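Local atomic coordinates of ubiquinone biosynthesis accessory factor UbiJ (Escherichia coli, PDB entry 6H6O), a protein that binds hydrophobic ubiquinone biosynthetic intermediates through its SCP2 domain, the part present here, and is essential for the stability of the Ubi complex. Residues R93-Q96 with Q97-L101; L122-L125 with A126-D129. All coordinates share one frame; numbering follows the deposited sequence.

Interaction 1: R93-Q96 with Q97-L101; sequences RDRQ and QLTAL. With CA (calcium ion), chain H.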
ATOM      1  N   ARG A  93      -8.221  14.628   0.076  1.00 41.83           N
ATOM      2  CA  ARG A  93      -8.634  15.174  -1.224  1.00 41.55           C
ATOM      3  C   ARG A  93      -8.126  16.594  -1.477  1.00 43.69           C
ATOM      4  O   ARG A  93      -7.791  16.921  -2.618  1.00 43.25           O
ATOM      5  CB  ARG A  93     -10.162  15.114  -1.386  1.00 43.50           C
ATOM      6  CG  ARG A  93     -10.724  13.696  -1.388  1.00 57.25           C
ATOM      7  CD  ARG A  93     -12.239  13.683  -1.302  1.00 70.91           C
ATOM      8  NE  ARG A  93     -12.767  12.317  -1.280  1.00 83.59           N
ATOM      9  CZ  ARG A  93     -12.997  11.614  -0.174  1.00101.76           C
ATOM     10  NH1 ARG A  93     -13.479  10.381  -0.254  1.00 89.65           N
ATOM     11  NH2 ARG A  93     -12.745  12.138   1.020  1.00 91.18           N
ATOM     12  N   ASP A  94      -8.085  17.438  -0.427  1.00 38.71           N
ATOM     13  CA  ASP A  94      -7.644  18.838  -0.506  1.00 38.08           C
ATOM     14  C   ASP A  94      -7.281  19.387   0.882  1.00 42.03           C
ATOM     15  O   ASP A  94      -7.444  18.675   1.877  1.00 41.38           O
ATOM     16  CB  ASP A  94      -8.731  19.722  -1.176  1.00 40.67           C
ATOM     17  CG  ASP A  94     -10.153  19.497  -0.688  1.00 52.75           C
ATOM     18  OD1 ASP A  94     -10.344  19.333   0.540  1.00 52.74           O
ATOM     19  OD2 ASP A  94     -11.080  19.536  -1.527  1.00 60.83           O
ATOM     20  N   ARG A  95      -6.793  20.647   0.947  1.00 38.50           N
ATOM     21  CA  ARG A  95      -6.424  21.332   2.193  1.00 38.36           C
ATOM     22  C   ARG A  95      -7.595  21.417   3.197  1.00 41.28           C
ATOM     23  O   ARG A  95      -7.350  21.346   4.402  1.00 40.86           O
ATOM     24  CB  ARG A  95      -5.796  22.726   1.902  1.00 40.77           C
ATOM     25  CG  ARG A  95      -5.504  23.645   3.117  1.00 57.02           C
ATOM     26  CD  ARG A  95      -4.578  23.045   4.174  1.00 70.60           C
ATOM     27  NE  ARG A  95      -4.769  23.676   5.484  1.00 83.86           N
ATOM     28  CZ  ARG A  95      -4.505  23.097   6.653  1.00 98.87           C
ATOM     29  NH1 ARG A  95      -4.050  21.853   6.699  1.00 83.55           N
ATOM     30  NH2 ARG A  95      -4.712  23.754   7.787  1.00 89.83           N
ATOM     31  N   GLN A  96      -8.851  21.543   2.710  1.00 37.70           N
ATOM     32  CA  GLN A  96     -10.043  21.615   3.566  1.00 38.01           C
ATOM     33  C   GLN A  96     -10.158  20.347   4.400  1.00 38.62           C
ATOM     34  O   GLN A  96     -10.284  20.414   5.627  1.00 38.04           O
ATOM     35  CB  GLN A  96     -11.322  21.708   2.736  1.00 40.65           C
ATOM     36  CG  GLN A  96     -11.453  22.898   1.827  1.00 63.68           C
ATOM     37  CD  GLN A  96     -12.893  22.943   1.419  1.00 87.43           C
ATOM     38  OE1 GLN A  96     -13.317  22.294   0.455  1.00 83.51           O
ATOM     39  NE2 GLN A  96     -13.698  23.622   2.216  1.00 81.24           N
ATOM     40  N   GLN A  97     -10.146  19.194   3.707  1.00 32.94           N
ATOM     41  CA  GLN A  97     -10.211  17.868   4.292  1.00 32.33           C
ATOM     42  C   GLN A  97      -9.022  17.667   5.208  1.00 33.35           C
ATOM     43  O   GLN A  97      -9.184  17.097   6.290  1.00 32.92           O
ATOM     44  CB  GLN A  97     -10.241  16.792   3.192  1.00 33.77           C
ATOM     45  CG  GLN A  97     -11.634  16.545   2.616  1.00 51.88           C
ATOM     46  CD  GLN A  97     -12.508  15.762   3.570  1.00 73.20           C
ATOM     47  OE1 GLN A  97     -13.256  16.329   4.377  1.00 69.64           O
ATOM     48  NE2 GLN A  97     -12.412  14.438   3.521  1.00 64.30           N
ATOM     49  N   LEU A  98      -7.834  18.181   4.808  1.00 27.25           N
ATOM     50  CA  LEU A  98      -6.643  18.065   5.635  1.00 24.65           C
ATOM     51  C   LEU A  98      -6.836  18.823   6.956  1.00 28.72           C
ATOM     52  O   LEU A  98      -6.530  18.265   8.013  1.00 27.32           O
ATOM     53  CB  LEU A  98      -5.380  18.524   4.865  1.00 23.34           C
ATOM     54  CG  LEU A  98      -4.051  18.571   5.625  1.00 25.94           C
ATOM     55  CD1 LEU A  98      -3.623  17.179   6.095  1.00 24.24           C
ATOM     56  CD2 LEU A  98      -2.961  19.225   4.776  1.00 27.86           C
ATOM     57  N   THR A  99      -7.400  20.050   6.902  1.00 25.15           N
ATOM     58  CA  THR A  99      -7.662  20.860   8.099  1.00 25.69           C
ATOM     59  C   THR A  99      -8.662  20.146   9.025  1.00 28.22           C
ATOM     60  O   THR A  99      -8.439  20.107  10.237  1.00 26.37           O
ATOM     61  CB  THR A  99      -8.136  22.291   7.723  1.00 34.89           C
ATOM     62  OG1 THR A  99      -7.325  22.794   6.663  1.00 34.52           O
ATOM     63  CG2 THR A  99      -8.062  23.255   8.894  1.00 32.81           C
ATOM     64  N   ALA A 100      -9.740  19.569   8.449  1.00 25.78           N
ATOM     65  CA  ALA A 100     -10.752  18.826   9.206  1.00 27.27           C
ATOM     66  C   ALA A 100     -10.133  17.592   9.867  1.00 30.03           C
ATOM     67  O   ALA A 100     -10.439  17.317  11.025  1.00 28.64           O
ATOM     68  CB  ALA A 100     -11.907  18.427   8.302  1.00 28.52           C
ATOM     69  N   LEU A 101      -9.215  16.886   9.152  1.00 26.78           N
ATOM     70  CA  LEU A 101      -8.540  15.696   9.689  1.00 26.85           C
ATOM     71  C   LEU A 101      -7.602  16.038  10.831  1.00 26.68           C
ATOM     72  O   LEU A 101      -7.529  15.289  11.806  1.00 25.26           O
ATOM     73  CB  LEU A 101      -7.829  14.897   8.589  1.00 27.18           C
ATOM     74  CG  LEU A 101      -8.785  14.208   7.579  1.00 33.58           C
ATOM     75  CD1 LEU A 101      -8.095  13.803   6.330  1.00 33.99           C
ATOM     76  CD2 LEU A 101      -9.561  13.043   8.198  1.00 37.93           C
TER
HETATM   77 CA    CA H 206      -8.582  16.189  -4.881  1.00 58.27          CA
HETATM   78  O   HOH W   1      -6.501  14.828  -4.173  1.00 47.67           O
HETATM   79  O   HOH W   2     -10.015  17.559  -6.519  1.00 61.90           O
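With CG set between the backbone N and the carbonyl carbon (chi1 45°), the carboxylate of Asp94 turns forward over the first turn of helix 95-104, where it accepts from the backbone N-H of Gln97. This is an N-cap: Asp94 OD1 lies 3.2 Å from Gln97 N, the N-H pointing almost straight at the oxygen (170°) and meeting it nearly along its C-O axis. A carboxylate here probably also interacts well with the helix dipole. Behind the cap the i to i+4 helical hydrogen bonds start, Leu98 N giving to Asp94 O at 3.0 Å and Ala100 N to Gln96 O at 3.0 Å.

Arg95 bends at chi2 (58°) and runs forward along the helix toward Thr99, crossing that side chain at about a right angle. The detail at Thr99 is doubtful, because its OG1 is modelled too close to the guanidinium. The sounder contact is with Leu98, whose CD2 lies at the guanidinium edge, 3.4 Å from Arg95 NH1. An alanine here in place of Arg95 would remove the guanidinium from beside Leu98 and is likely to leave that side of the leucine less shielded. Leu98 itself is buried against Gln117 and Val120 of helix 113-128, within the SCP2 domain.

On the surface, Arg93 and Gln97 lie side by side, pointing the same way. Arg93 NH2 and Gln97 NE2, 3.4 Å apart, are both donors and so form no hydrogen bond; Gln97 NE2 bonds instead to Lys91 O. Arg93 uses its backbone: its O binds a calcium ion at 2.5 Å, beside two waters.

Interaction 2: L122-L125 with A126-D129; sequences LADL and AEFD. With CA (calcium ion), chain G; CA (calcium ion), chain H.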
ATOM      1  N   LEU A 122      -0.167  19.356  -3.876  1.00 18.09           N
ATOM      2  CA  LEU A 122       0.467  18.715  -5.035  1.00 17.37           C
ATOM      3  C   LEU A 122      -0.356  17.521  -5.517  1.00 21.83           C
ATOM      4  O   LEU A 122      -0.621  17.437  -6.723  1.00 19.88           O
ATOM      5  CB  LEU A 122       1.938  18.305  -4.744  1.00 16.34           C
ATOM      6  CG  LEU A 122       2.656  17.426  -5.787  1.00 19.10           C
ATOM      7  CD1 LEU A 122       2.719  18.092  -7.166  1.00 19.37           C
ATOM      8  CD2 LEU A 122       4.050  17.021  -5.302  1.00 18.46           C
ATOM      9  N   ALA A 123      -0.791  16.620  -4.601  1.00 18.13           N
ATOM     10  CA  ALA A 123      -1.613  15.462  -4.984  1.00 18.89           C
ATOM     11  C   ALA A 123      -2.944  15.919  -5.626  1.00 23.59           C
ATOM     12  O   ALA A 123      -3.390  15.313  -6.612  1.00 22.77           O
ATOM     13  CB  ALA A 123      -1.876  14.578  -3.771  1.00 19.88           C
ATOM     14  N   ASP A 124      -3.545  17.005  -5.077  1.00 20.53           N
ATOM     15  CA  ASP A 124      -4.790  17.582  -5.600  1.00 21.46           C
ATOM     16  C   ASP A 124      -4.566  18.077  -7.048  1.00 22.46           C
ATOM     17  O   ASP A 124      -5.342  17.744  -7.941  1.00 21.06           O
ATOM     18  CB  ASP A 124      -5.269  18.733  -4.698  1.00 24.73           C
ATOM     19  CG  ASP A 124      -6.715  19.172  -4.930  1.00 39.03           C
ATOM     20  OD1 ASP A 124      -7.439  18.468  -5.665  1.00 38.18           O
ATOM     21  OD2 ASP A 124      -7.122  20.216  -4.361  1.00 48.54           O
ATOM     22  N   LEU A 125      -3.437  18.772  -7.290  1.00 19.73           N
ATOM     23  CA  LEU A 125      -3.123  19.278  -8.624  1.00 19.98           C
ATOM     24  C   LEU A 125      -2.743  18.151  -9.577  1.00 21.37           C
ATOM     25  O   LEU A 125      -3.014  18.258 -10.775  1.00 19.67           O
ATOM     26  CB  LEU A 125      -2.037  20.351  -8.555  1.00 20.00           C
ATOM     27  CG  LEU A 125      -2.510  21.688  -7.924  1.00 23.74           C
ATOM     28  CD1 LEU A 125      -1.342  22.599  -7.630  1.00 23.30           C
ATOM     29  CD2 LEU A 125      -3.517  22.426  -8.827  1.00 24.00           C
ATOM     30  N   ALA A 126      -2.152  17.053  -9.046  1.00 19.10           N
ATOM     31  CA  ALA A 126      -1.784  15.887  -9.860  1.00 19.59           C
ATOM     32  C   ALA A 126      -3.009  15.151 -10.407  1.00 24.58           C
ATOM     33  O   ALA A 126      -2.948  14.524 -11.473  1.00 24.92           O
ATOM     34  CB  ALA A 126      -0.866  14.943  -9.079  1.00 19.62           C
ATOM     35  N   GLU A 127      -4.119  15.236  -9.670  1.00 22.90           N
ATOM     36  CA  GLU A 127      -5.398  14.668 -10.092  1.00 24.39           C
ATOM     37  C   GLU A 127      -6.047  15.607 -11.126  1.00 26.79           C
ATOM     38  O   GLU A 127      -6.640  15.134 -12.102  1.00 25.92           O
ATOM     39  CB  GLU A 127      -6.307  14.509  -8.879  1.00 27.11           C
ATOM     40  CG  GLU A 127      -7.458  13.540  -9.089  1.00 40.95           C
ATOM     41  CD  GLU A 127      -8.500  13.519  -7.984  1.00 69.85           C
ATOM     42  OE1 GLU A 127      -8.500  14.442  -7.135  1.00 59.56           O
ATOM     43  OE2 GLU A 127      -9.339  12.588  -7.985  1.00 70.08           O
ATOM     44  N   PHE A 128      -5.927  16.950 -10.911  1.00 21.72           N
ATOM     45  CA  PHE A 128      -6.468  17.960 -11.828  1.00 20.65           C
ATOM     46  C   PHE A 128      -5.815  17.848 -13.208  1.00 23.46           C
ATOM     47  O   PHE A 128      -6.485  17.946 -14.235  1.00 24.05           O
ATOM     48  CB  PHE A 128      -6.269  19.384 -11.244  1.00 21.64           C
ATOM     49  CG  PHE A 128      -6.137  20.493 -12.274  1.00 23.13           C
ATOM     50  CD1 PHE A 128      -7.256  20.976 -12.952  1.00 25.42           C
ATOM     51  CD2 PHE A 128      -4.894  21.035 -12.582  1.00 24.37           C
ATOM     52  CE1 PHE A 128      -7.129  21.974 -13.923  1.00 27.33           C
ATOM     53  CE2 PHE A 128      -4.765  22.021 -13.563  1.00 26.81           C
ATOM     54  CZ  PHE A 128      -5.883  22.486 -14.226  1.00 26.09           C
ATOM     55  N   ASP A 129      -4.490  17.748 -13.215  1.00 19.77           N
ATOM     56  CA  ASP A 129      -3.700  17.676 -14.422  1.00 18.77           C
ATOM     57  C   ASP A 129      -3.900  16.284 -15.081  1.00 23.32           C
ATOM     58  O   ASP A 129      -3.519  15.288 -14.482  1.00 20.97           O
ATOM     59  CB  ASP A 129      -2.233  17.971 -14.098  1.00 19.59           C
ATOM     60  CG  ASP A 129      -1.319  17.745 -15.260  1.00 24.08           C
ATOM     61  OD1 ASP A 129      -1.719  18.038 -16.376  1.00 29.29           O
ATOM     62  OD2 ASP A 129      -0.207  17.262 -15.043  1.00 23.98           O
TER
HETATM   63 CA    CA G 205      -2.229  13.672 -13.400  1.00 21.94          CA
HETATM   64 CA    CA H 206      -8.582  16.189  -4.881  1.00 58.27          CA
HETATM   65  O   HOH W   3      -0.354  15.064 -13.426  1.00 20.10           O
HETATM   66  O   HOH W   4      -4.037  12.257 -13.445  1.00 38.74           O
HETATM   67  O   HOH W   5      -0.677  12.185 -12.368  1.00 18.92           O
HETATM   68  O   HOH W   1      -6.501  14.828  -4.173  1.00 47.67           O
HETATM   69  O   HOH W   2     -10.015  17.559  -6.519  1.00 61.90           O
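Ala126 packs its methyl against the preceding helical turn, CB 3.4 Å from Leu122 O, while its N-H bonds to that same oxygen at 2.8 Å. This is the tight part of the contact, the C-terminal end of helix 113-128. Its inward side is closed by Phe29 and Leu30 of helix 14-30, which touch Ala126, and by Ala39 of helix 37-41, which touches both Leu122 and Leu125. The i to i+4 helical hydrogen bonds continue through Phe128 N to Asp124 O and end with Asp129 N to Leu125 O at 2.9 Å (162°); Asp129 is the first residue to leave helical angles.

The outer side is looser. Phe128 is exposed, with its CD2 reaching Leu125 CD2 only at 4.2 Å and the edge of its ring near Leu125 O. Asp124 and Glu127 both place CG anti to the backbone N (chi1 -165° and -161°), which sends their carboxylates off the same flank. There Asp124 OD1 binds a calcium ion at 2.7 Å and Glu127 OE1 binds it at 2.9 Å, with two waters and Arg93 O as the other ligands.

Where the helix ends, a second calcium ion takes Ala126 O at 2.2 Å, together with Asp129 O, Ala131 O and three waters. Asp129 OD2 accepts from one of these waters and also bonds to Ser33. The coordination implies that the first ion probably offsets the repulsion between two carboxylates, and that the second probably helps hold together carbonyl oxygens from the helix end and the last residue of this construct.

How the interactions relate
Followed from the N terminus, the chain first reaches interaction 1 at the start of helix 95-104, passes through strand 107-111 at an edge of the sheet, and enters helix 113-128, whose last turns hold interaction 2. The two contacts are in series, neither nested nor crossed, and each closes only a local helical turn. Their centres lie about 14 Å apart, yet they meet directly: Arg93 O comes within 3.4 Å of Asp124 CG, and Asp94 CB within 3.6 Å of Asp124 OD2. One calcium ion, with two waters in its shell, bridges this junction, tying the loop leading into helix 95-104 to the last turns of helix 113-128.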